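Local coordinates for protein magnesium transporter (Enterococcus faecalis, PDB 2OUX) that forms the cytosolic part, with N domain and paired CBS domains, of a homodimeric transporter that probably carries magnesium ions across the cell membrane, at residues K110-K113 / A114-S118; V188-L191 / R192-I195; S213-V216 / G217-Q220; D252-D255 / V256-E260. All coordinates share one frame; numbering follows the deposited sequence.

Interaction 1: K110-K113 / A114-S118; sequences KSQK and AKYLS
Gln112 and Tyr116 are joined twice across one helical turn. The backbone bond is nearly ideal: Tyr116 N donates to Gln112 O over 2.8 Å. Alongside it the two side chains run the same way from the helix, and Gln112 NE2 reaches Tyr116 OH at 2.7 Å, a weak bond because the N-H points well off the oxygen (122°). The amide nitrogen has its stronger partner in Lys78 O, and the tyrosine is only a weak second one. Further backbone bonds one helical turn long link Lys115 N to Ser111 O (3.0 Å) and Leu117 N to Lys113 O.

Gln112 CB already lies 3.5 Å from Tyr116 CE2. With CG beside the backbone N (chi1 -78°) and the chain extended beyond it, the amide is carried alongside the ring to the hydroxyl. The amide and ring planes are 53° apart, so the two groups do not stack. Over one face of the Tyr116 ring sits Lys115 CG, 3.9 Å above its centre.

Helix 110-118 belongs to the MgtE N domain. Its buried Tyr116 packs on Leu81 of helix 79-83 and on Ala89 and Leu93 of helix 86-93, while Lys113 lies against helix 98-107.

Interaction 2: V188-L191 / R192-I195; sequences VISL and RDLI
Ser190 O is gripped by two backbone donors, Asp193 N at 3.1 Å and Leu194 N at 3.0 Å. They approach differently: the Asp193 N-H comes from well above the carbonyl plane, whereas that of Leu194 is tilted from the plane by only 16°. The Ser190 side chain adds a weak N-cap bond, with Asp193 N donating to Ser190 OG over 3.2 Å. Placed between backbone N and carbonyl carbon (chi1 66°), Ser190 OG turns toward the start of the helix, and Arg192 CG passes it at 3.3 Å.

Here the outer strand 185-190 of a CBS domain runs directly into the short helix 191-194, and Ser190 caps the N-terminus of that helix. The next bond, Ile195 N to Leu191 O, is nearly straight (171°).

Apolar side chains line the angle between strand and helix. Ile189 CD1 meets Leu194 CD1 at 4.0 Å, the two chains crossing at about a right angle. Leu191 CD1 touches both Leu194 CD2, at 3.8 Å, and Ile195 CG2. Leu191 and Leu194 also pack on Leu163 of helix 156-166. Arg192 faces the dimer partner: its guanidinium donates to the carbonyls of Ala167, Ala170 and Glu171 of the second subunit, and Leu191 packs on the same leucine of that subunit.

Interaction 3: S213-V216 / G217-Q220; sequences SVHV and GDDQ
Asp218 closes back on His215 with both backbone and side chain. Asp218 N donates to His215 O over 2.9 Å in a nearly straight bond (168°), although the donor stands well above the carbonyl plane. The carboxylate takes the other backbone polar group of His215: OD2 accepts from His215 N. The modelled separation of Asp218 OD2 and His215 N, 2.4 Å, is too short to be taken literally, so the strength of this second bond is doubtful even though its partners are clear.

Asp218 CG lies beside its own backbone N (chi1 -56°), and this brings the carboxylate back to the first residue of the turn. Asp218 OD1 lies 3.3 Å from His215 CB, and Asp218 OD2 3.5 Å from Val214 CB. The imidazole and carboxylate planes are 49° apart, and the two side chains cross at about a right angle. With CG opposite its backbone N, the histidine ring swings along the turn, bringing His215 CD2 to 3.2 Å from Gly217 N, while Val216 CG1 lies over one ring face toward the rim.

A second shell holds this loop. Tyr240 stacks with the His215 ring, Val214 and Val216 bond to strand 234-238 through the backbone, and Val216 and Asp218 also make backbone bonds to Gly140 and Ala139.

The arrangement is a type I beta turn, His215 to Asp218, closed by an aspartate at its fourth position. It leads the edge strand 214-215 of the second CBS domain into helix 220-230, whose N-cap is Asp219, through a weak bond from Glu221 N to its carboxylate.

Interaction 4: D252-D255 / V256-E260; sequences DIID and VIDDE. With MG (magnesium ion), chain F.
Val256 N donates to Asp252 O at 3.0 Å, the first of four successive backbone bonds that make this a regular alpha-helical stretch. Ile257 N to Ile253 O, at 2.7 Å, is the shortest, and Asp258 N to Ile254 O and Asp259 N to Asp255 O follow.

Apolar contact is made by one pair. Ile253 CG2, opposite its backbone N, points down the helix to meet Ile257 CD1 at 3.7 Å.

Aspartates make up the next group. Ile254 and Asp258 run side by side, and the methyl Ile254 CG2 lies 3.8 Å from Asp258 OD2. Asp255 OD1 and Asp258 OD2 are 4.2 Å apart, a proximity that would be unfavourable in isolation; Asp258 OD2, however, forms a salt bridge to Arg228 NE of the second subunit, and Asp255 has another bound magnesium close by, which may offset its charge.

Asp252 binds the magnesium ion here; Glu260 is assigned to another magnesium site. Asp252 OD2, and not OD1, binds the ion at 2.2 Å, joined by four waters and Asp99 to make six ligands. Asp252 OD1 lies 2.7 Å from metal-bound water 1, placed to accept from it, though other acceptors compete for its protons.

Helix 250-262, the last helix modelled, lies in the second CBS domain. Ile253 packs on Ala224 and Ile227 of helix 220-230, Val256 meets Gln220 at that helix's start, and through Asp99 the magnesium ties Asp252 to helix 98-107 of the N domain.

Overall arrangement
The four local contacts sample the N domain, both CBS domains and the dimer interface. Interactions 3 and 4 share the second CBS domain and touch: Gln220 NE2 lies 3.0 Å from Glu260 OE2, a probable hydrogen bond, and Glu260 belongs to a magnesium-binding site. Interaction 2, in the first CBS domain, comes within about 8 Å of interaction 3 at the nearest atoms, and like interaction 4 it reaches the second subunit. Interaction 1, in the N domain, stands apart, about 17 Å from interaction 3 and 18 Å from interaction 4, nearest atoms. Interaction 4 holds a magnesium ligand, whereas the Lys113 and Ser190 side chains of interactions 1 and 2 lie about 11 and 8 Å from bound magnesium ions.

Interaction 1: K110-K113 / A114-S118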
loop_
_atom_site.group_PDB
_atom_site.type_symbol
_atom_site.label_atom_id
_atom_site.label_comp_id
_atom_site.label_asym_id
_atom_site.label_seq_id
_atom_site.Cartn_x
_atom_site.Cartn_y
_atom_site.Cartn_z
ATOM N N LYS A 110 25.219 23.291 2.837
ATOM C CA LYS A 110 25.872 22.746 4.022
ATOM C C LYS A 110 25.688 23.604 5.276
ATOM O O LYS A 110 25.684 23.075 6.389
ATOM C CB LYS A 110 27.365 22.530 3.750
ATOM C CG LYS A 110 27.650 21.576 2.588
ATOM C CD LYS A 110 26.992 20.201 2.781
ATOM C CE LYS A 110 27.547 19.451 3.992
ATOM N NZ LYS A 110 26.926 18.102 4.160
ATOM N N SER A 111 25.530 24.915 5.093
ATOM C CA SER A 111 25.339 25.837 6.216
ATOM C C SER A 111 23.955 25.712 6.851
ATOM O O SER A 111 23.839 25.475 8.056
ATOM C CB SER A 111 25.553 27.286 5.766
ATOM O OG SER A 111 26.904 27.522 5.421
ATOM N N GLN A 112 22.912 25.884 6.039
ATOM C CA GLN A 112 21.538 25.783 6.530
ATOM C C GLN A 112 21.339 24.481 7.296
ATOM O O GLN A 112 20.820 24.477 8.412
ATOM C CB GLN A 112 20.534 25.849 5.367
ATOM C CG GLN A 112 20.266 27.252 4.821
ATOM C CD GLN A 112 19.095 27.298 3.837
ATOM O OE1 GLN A 112 19.178 26.774 2.721
ATOM N NE2 GLN A 112 17.995 27.924 4.253
ATOM N N LYS A 113 21.772 23.381 6.688
ATOM C CA LYS A 113 21.651 22.052 7.277
ATOM C C LYS A 113 22.109 21.986 8.739
ATOM O O LYS A 113 21.434 21.394 9.580
ATOM C CB LYS A 113 22.438 21.050 6.429
ATOM C CG LYS A 113 22.354 19.616 6.905
ATOM C CD LYS A 113 23.137 18.698 5.984
ATOM C CE LYS A 113 23.149 17.273 6.512
ATOM N NZ LYS A 113 23.758 17.198 7.876
ATOM N N ALA A 114 23.249 22.596 9.048
ATOM C CA ALA A 114 23.746 22.577 10.420
ATOM C C ALA A 114 22.977 23.557 11.291
ATOM O O ALA A 114 22.674 23.268 12.448
ATOM C CB ALA A 114 25.232 22.913 10.453
ATOM N N LYS A 115 22.657 24.716 10.729
ATOM C CA LYS A 115 21.939 25.737 11.477
ATOM C C LYS A 115 20.560 25.247 11.936
ATOM O O LYS A 115 20.211 25.389 13.109
ATOM C CB LYS A 115 21.813 27.019 10.634
ATOM C CG LYS A 115 20.535 27.139 9.828
ATOM C CD LYS A 115 19.603 28.190 10.426
ATOM C CE LYS A 115 20.031 29.596 10.035
ATOM N NZ LYS A 115 20.025 29.771 8.546
ATOM N N TYR A 116 19.781 24.664 11.023
ATOM C CA TYR A 116 18.456 24.163 11.381
ATOM C C TYR A 116 18.603 22.997 12.339
ATOM O O TYR A 116 17.851 22.864 13.300
ATOM C CB TYR A 116 17.688 23.702 10.143
ATOM C CG TYR A 116 17.346 24.811 9.182
ATOM C CD1 TYR A 116 16.674 25.954 9.615
ATOM C CD2 TYR A 116 17.702 24.726 7.839
ATOM C CE1 TYR A 116 16.365 26.990 8.727
ATOM C CE2 TYR A 116 17.397 25.750 6.948
ATOM C CZ TYR A 116 16.734 26.881 7.398
ATOM O OH TYR A 116 16.467 27.910 6.522
ATOM N N LEU A 117 19.589 22.160 12.064
ATOM C CA LEU A 117 19.868 20.996 12.885
ATOM C C LEU A 117 20.269 21.436 14.292
ATOM O O LEU A 117 19.969 20.763 15.276
ATOM C CB LEU A 117 20.990 20.193 12.235
ATOM C CG LEU A 117 21.201 18.737 12.631
ATOM C CD1 LEU A 117 19.890 17.956 12.534
ATOM C CD2 LEU A 117 22.247 18.151 11.704
ATOM N N SER A 118 20.944 22.577 14.384
ATOM C CA SER A 118 21.374 23.093 15.674
ATOM C C SER A 118 20.177 23.570 16.494
ATOM O O SER A 118 20.184 23.491 17.721
ATOM C CB SER A 118 22.352 24.255 15.483
ATOM O OG SER A 118 21.685 25.411 15.000
#

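Interaction 2: V188-L191 / R192-I195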
loop_
_atom_site.group_PDB
_atom_site.type_symbol
_atom_site.label_atom_id
_atom_site.label_comp_id
_atom_site.label_asym_id
_atom_site.label_seq_id
_atom_site.Cartn_x
_atom_site.Cartn_y
_atom_site.Cartn_z
ATOM N N VAL A 188 5.746 -10.785 12.239
ATOM C CA VAL A 188 4.922 -9.731 11.661
ATOM C C VAL A 188 3.475 -10.192 11.543
ATOM O O VAL A 188 3.205 -11.394 11.464
ATOM C CB VAL A 188 5.423 -9.350 10.247
ATOM C CG1 VAL A 188 5.315 -10.550 9.306
ATOM C CG2 VAL A 188 4.614 -8.185 9.697
ATOM N N ILE A 189 2.554 -9.231 11.551
ATOM C CA ILE A 189 1.135 -9.513 11.391
ATOM C C ILE A 189 0.489 -8.312 10.713
ATOM O O ILE A 189 0.683 -7.181 11.136
ATOM C CB ILE A 189 0.411 -9.809 12.748
ATOM C CG1 ILE A 189 -0.987 -10.362 12.456
ATOM C CG2 ILE A 189 0.267 -8.542 13.588
ATOM C CD1 ILE A 189 -1.650 -11.034 13.636
ATOM N N SER A 190 -0.247 -8.561 9.636
ATOM C CA SER A 190 -0.918 -7.489 8.912
ATOM C C SER A 190 -2.107 -7.037 9.741
ATOM O O SER A 190 -2.652 -7.810 10.528
ATOM C CB SER A 190 -1.417 -7.978 7.555
ATOM O OG SER A 190 -2.431 -8.949 7.736
ATOM N N LEU A 191 -2.512 -5.788 9.573
ATOM C CA LEU A 191 -3.640 -5.293 10.340
ATOM C C LEU A 191 -4.909 -6.063 9.969
ATOM O O LEU A 191 -5.755 -6.336 10.826
ATOM C CB LEU A 191 -3.850 -3.797 10.097
ATOM C CG LEU A 191 -4.982 -3.207 10.943
ATOM C CD1 LEU A 191 -4.709 -3.486 12.429
ATOM C CD2 LEU A 191 -5.086 -1.717 10.688
ATOM N N ARG A 192 -5.030 -6.426 8.694
ATOM C CA ARG A 192 -6.198 -7.164 8.239
ATOM C C ARG A 192 -6.315 -8.558 8.864
ATOM O O ARG A 192 -7.405 -9.112 8.929
ATOM C CB ARG A 192 -6.217 -7.265 6.708
ATOM C CG ARG A 192 -5.118 -8.114 6.067
ATOM C CD ARG A 192 -5.178 -8.009 4.525
ATOM N NE ARG A 192 -6.402 -8.582 3.965
ATOM C CZ ARG A 192 -6.822 -8.399 2.715
ATOM N NH1 ARG A 192 -6.121 -7.652 1.871
ATOM N NH2 ARG A 192 -7.948 -8.962 2.308
ATOM N N ASP A 193 -5.202 -9.128 9.314
ATOM C CA ASP A 193 -5.246 -10.442 9.956
ATOM C C ASP A 193 -5.541 -10.211 11.419
ATOM O O ASP A 193 -6.233 -10.994 12.076
ATOM C CB ASP A 193 -3.913 -11.172 9.826
ATOM C CG ASP A 193 -3.733 -11.800 8.472
ATOM O OD1 ASP A 193 -4.736 -11.916 7.744
ATOM O OD2 ASP A 193 -2.599 -12.193 8.139
ATOM N N LEU A 194 -5.015 -9.102 11.916
ATOM C CA LEU A 194 -5.193 -8.716 13.299
ATOM C C LEU A 194 -6.654 -8.460 13.668
ATOM O O LEU A 194 -7.175 -9.067 14.602
ATOM C CB LEU A 194 -4.369 -7.460 13.585
ATOM C CG LEU A 194 -4.178 -7.057 15.044
ATOM C CD1 LEU A 194 -3.460 -8.174 15.800
ATOM C CD2 LEU A 194 -3.355 -5.776 15.110
ATOM N N ILE A 195 -7.321 -7.573 12.937
ATOM C CA ILE A 195 -8.701 -7.233 13.261
ATOM C C ILE A 195 -9.711 -8.376 13.262
ATOM O O ILE A 195 -10.799 -8.232 13.835
ATOM C CB ILE A 195 -9.251 -6.117 12.340
ATOM C CG1 ILE A 195 -9.382 -6.627 10.904
ATOM C CG2 ILE A 195 -8.341 -4.902 12.406
ATOM C CD1 ILE A 195 -10.211 -5.715 10.024
#

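Interaction 3: S213-V216 / G217-Q220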
loop_
_atom_site.group_PDB
_atom_site.type_symbol
_atom_site.label_atom_id
_atom_site.label_comp_id
_atom_site.label_asym_id
_atom_site.label_seq_id
_atom_site.Cartn_x
_atom_site.Cartn_y
_atom_site.Cartn_z
ATOM N N SER A 213 12.319 -9.239 5.206
ATOM C CA SER A 213 12.955 -7.963 5.490
ATOM C C SER A 213 14.182 -7.804 4.610
ATOM O O SER A 213 14.593 -8.749 3.935
ATOM C CB SER A 213 13.368 -7.875 6.964
ATOM O OG SER A 213 14.358 -8.837 7.282
ATOM N N VAL A 214 14.751 -6.603 4.625
ATOM C CA VAL A 214 15.940 -6.282 3.847
ATOM C C VAL A 214 16.984 -5.716 4.801
ATOM O O VAL A 214 16.649 -5.293 5.913
ATOM C CB VAL A 214 15.623 -5.233 2.755
ATOM C CG1 VAL A 214 14.569 -5.778 1.808
ATOM C CG2 VAL A 214 15.128 -3.933 3.397
ATOM N N HIS A 215 18.243 -5.712 4.365
ATOM C CA HIS A 215 19.345 -5.203 5.178
ATOM C C HIS A 215 19.529 -3.717 4.885
ATOM O O HIS A 215 19.393 -3.286 3.747
ATOM C CB HIS A 215 20.642 -5.964 4.856
ATOM C CG HIS A 215 21.825 -5.510 5.658
ATOM N ND1 HIS A 215 21.956 -5.763 7.006
ATOM C CD2 HIS A 215 22.930 -4.805 5.301
ATOM C CE1 HIS A 215 23.087 -5.238 7.448
ATOM N NE2 HIS A 215 23.694 -4.651 6.430
ATOM N N VAL A 216 19.851 -2.939 5.909
ATOM C CA VAL A 216 20.009 -1.498 5.739
ATOM C C VAL A 216 20.979 -1.066 4.621
ATOM O O VAL A 216 20.848 0.025 4.057
ATOM C CB VAL A 216 20.413 -0.842 7.083
ATOM C CG1 VAL A 216 21.752 -1.384 7.559
ATOM C CG2 VAL A 216 20.437 0.659 6.933
ATOM N N GLY A 217 21.929 -1.931 4.278
ATOM C CA GLY A 217 22.882 -1.591 3.238
ATOM C C GLY A 217 22.529 -2.088 1.847
ATOM O O GLY A 217 23.276 -1.838 0.901
ATOM N N ASP A 218 21.401 -2.781 1.704
ATOM C CA ASP A 218 21.015 -3.300 0.397
ATOM C C ASP A 218 20.709 -2.191 -0.588
ATOM O O ASP A 218 20.342 -1.086 -0.200
ATOM C CB ASP A 218 19.806 -4.228 0.506
ATOM C CG ASP A 218 20.032 -5.363 1.477
ATOM O OD1 ASP A 218 21.197 -5.789 1.636
ATOM O OD2 ASP A 218 19.042 -5.835 2.073
ATOM N N ASP A 219 20.856 -2.501 -1.871
ATOM C CA ASP A 219 20.617 -1.537 -2.930
ATOM C C ASP A 219 19.141 -1.300 -3.204
ATOM O O ASP A 219 18.388 -2.247 -3.423
ATOM C CB ASP A 219 21.286 -1.997 -4.218
ATOM C CG ASP A 219 21.055 -1.036 -5.364
ATOM O OD1 ASP A 219 21.509 0.120 -5.270
ATOM O OD2 ASP A 219 20.412 -1.431 -6.354
ATOM N N GLN A 220 18.739 -0.032 -3.232
ATOM C CA GLN A 220 17.342 0.300 -3.472
ATOM C C GLN A 220 16.698 -0.540 -4.573
ATOM O O GLN A 220 15.553 -0.955 -4.443
ATOM C CB GLN A 220 17.182 1.796 -3.780
ATOM C CG GLN A 220 17.883 2.301 -5.038
ATOM C CD GLN A 220 17.733 3.803 -5.203
ATOM O OE1 GLN A 220 17.705 4.532 -4.218
ATOM N NE2 GLN A 220 17.655 4.272 -6.443
#

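Interaction 4: D252-D255 / V256-E260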
loop_
_atom_site.group_PDB
_atom_site.type_symbol
_atom_site.label_atom_id
_atom_site.label_comp_id
_atom_site.label_asym_id
_atom_site.label_seq_id
_atom_site.Cartn_x
_atom_site.Cartn_y
_atom_site.Cartn_z
ATOM N N ASP A 252 7.463 5.407 -1.802
ATOM C CA ASP A 252 8.821 5.872 -2.063
ATOM C C ASP A 252 9.516 4.961 -3.076
ATOM O O ASP A 252 10.324 5.416 -3.885
ATOM C CB ASP A 252 9.638 5.914 -0.781
ATOM C CG ASP A 252 9.169 6.983 0.174
ATOM O OD1 ASP A 252 8.661 8.049 -0.266
ATOM O OD2 ASP A 252 9.336 6.750 1.377
ATOM N N ILE A 253 9.191 3.673 -3.038
ATOM C CA ILE A 253 9.785 2.735 -3.976
ATOM C C ILE A 253 9.377 3.104 -5.387
ATOM O O ILE A 253 10.145 2.932 -6.328
ATOM C CB ILE A 253 9.358 1.283 -3.652
ATOM C CG1 ILE A 253 10.284 0.738 -2.572
ATOM C CG2 ILE A 253 9.409 0.388 -4.895
ATOM C CD1 ILE A 253 9.519 0.264 -1.329
ATOM N N ILE A 254 8.164 3.613 -5.543
ATOM C CA ILE A 254 7.736 4.004 -6.865
ATOM C C ILE A 254 8.643 5.121 -7.380
ATOM O O ILE A 254 9.023 5.119 -8.552
ATOM C CB ILE A 254 6.259 4.448 -6.874
ATOM C CG1 ILE A 254 5.358 3.200 -6.812
ATOM C CG2 ILE A 254 5.975 5.274 -8.129
ATOM C CD1 ILE A 254 3.893 3.464 -6.581
ATOM N N ASP A 255 9.005 6.063 -6.507
ATOM C CA ASP A 255 9.881 7.160 -6.921
ATOM C C ASP A 255 11.248 6.592 -7.277
ATOM O O ASP A 255 11.880 7.021 -8.237
ATOM C CB ASP A 255 10.043 8.205 -5.812
ATOM C CG ASP A 255 8.780 9.022 -5.577
ATOM O OD1 ASP A 255 7.907 9.074 -6.466
ATOM O OD2 ASP A 255 8.668 9.626 -4.497
ATOM N N VAL A 256 11.705 5.634 -6.483
ATOM C CA VAL A 256 12.976 4.991 -6.743
ATOM C C VAL A 256 12.909 4.346 -8.125
ATOM O O VAL A 256 13.808 4.527 -8.944
ATOM C CB VAL A 256 13.272 3.923 -5.682
ATOM C CG1 VAL A 256 14.418 3.028 -6.137
ATOM C CG2 VAL A 256 13.623 4.598 -4.375
ATOM N N ILE A 257 11.835 3.605 -8.382
ATOM C CA ILE A 257 11.655 2.944 -9.675
ATOM C C ILE A 257 11.647 3.985 -10.795
ATOM O O ILE A 257 12.205 3.757 -11.872
ATOM C CB ILE A 257 10.329 2.134 -9.735
ATOM C CG1 ILE A 257 10.405 0.924 -8.800
ATOM C CG2 ILE A 257 10.064 1.657 -11.164
ATOM C CD1 ILE A 257 9.078 0.241 -8.570
ATOM N N ASP A 258 11.007 5.124 -10.546
ATOM C CA ASP A 258 10.949 6.175 -11.550
ATOM C C ASP A 258 12.360 6.670 -11.856
ATOM O O ASP A 258 12.693 6.948 -13.012
ATOM C CB ASP A 258 10.082 7.351 -11.076
ATOM C CG ASP A 258 8.591 7.095 -11.254
ATOM O OD1 ASP A 258 8.221 6.376 -12.203
ATOM O OD2 ASP A 258 7.784 7.625 -10.459
ATOM N N ASP A 259 13.186 6.772 -10.820
ATOM C CA ASP A 259 14.553 7.235 -10.991
ATOM C C ASP A 259 15.409 6.241 -11.771
ATOM O O ASP A 259 16.103 6.613 -12.713
ATOM C CB ASP A 259 15.197 7.524 -9.634
ATOM C CG ASP A 259 14.570 8.724 -8.926
ATOM O OD1 ASP A 259 13.919 9.550 -9.602
ATOM O OD2 ASP A 259 14.741 8.849 -7.697
ATOM N N GLU A 260 15.361 4.975 -11.385
ATOM C CA GLU A 260 16.143 3.959 -12.074
ATOM C C GLU A 260 15.844 3.907 -13.571
ATOM O O GLU A 260 16.748 3.712 -14.393
ATOM C CB GLU A 260 15.885 2.595 -11.446
ATOM C CG GLU A 260 16.482 2.443 -10.061
ATOM C CD GLU A 260 17.998 2.617 -10.053
ATOM O OE1 GLU A 260 18.623 2.418 -11.121
ATOM O OE2 GLU A 260 18.563 2.935 -8.981
HETATM MG MG MG F . 8.508 7.798 3.088
HETATM O O HOH W 1 8.419 9.808 1.716
HETATM O O HOH W 2 7.736 9.252 4.723
HETATM O O HOH W 3 8.400 6.005 4.442
HETATM O O HOH W 4 6.479 7.667 2.549
#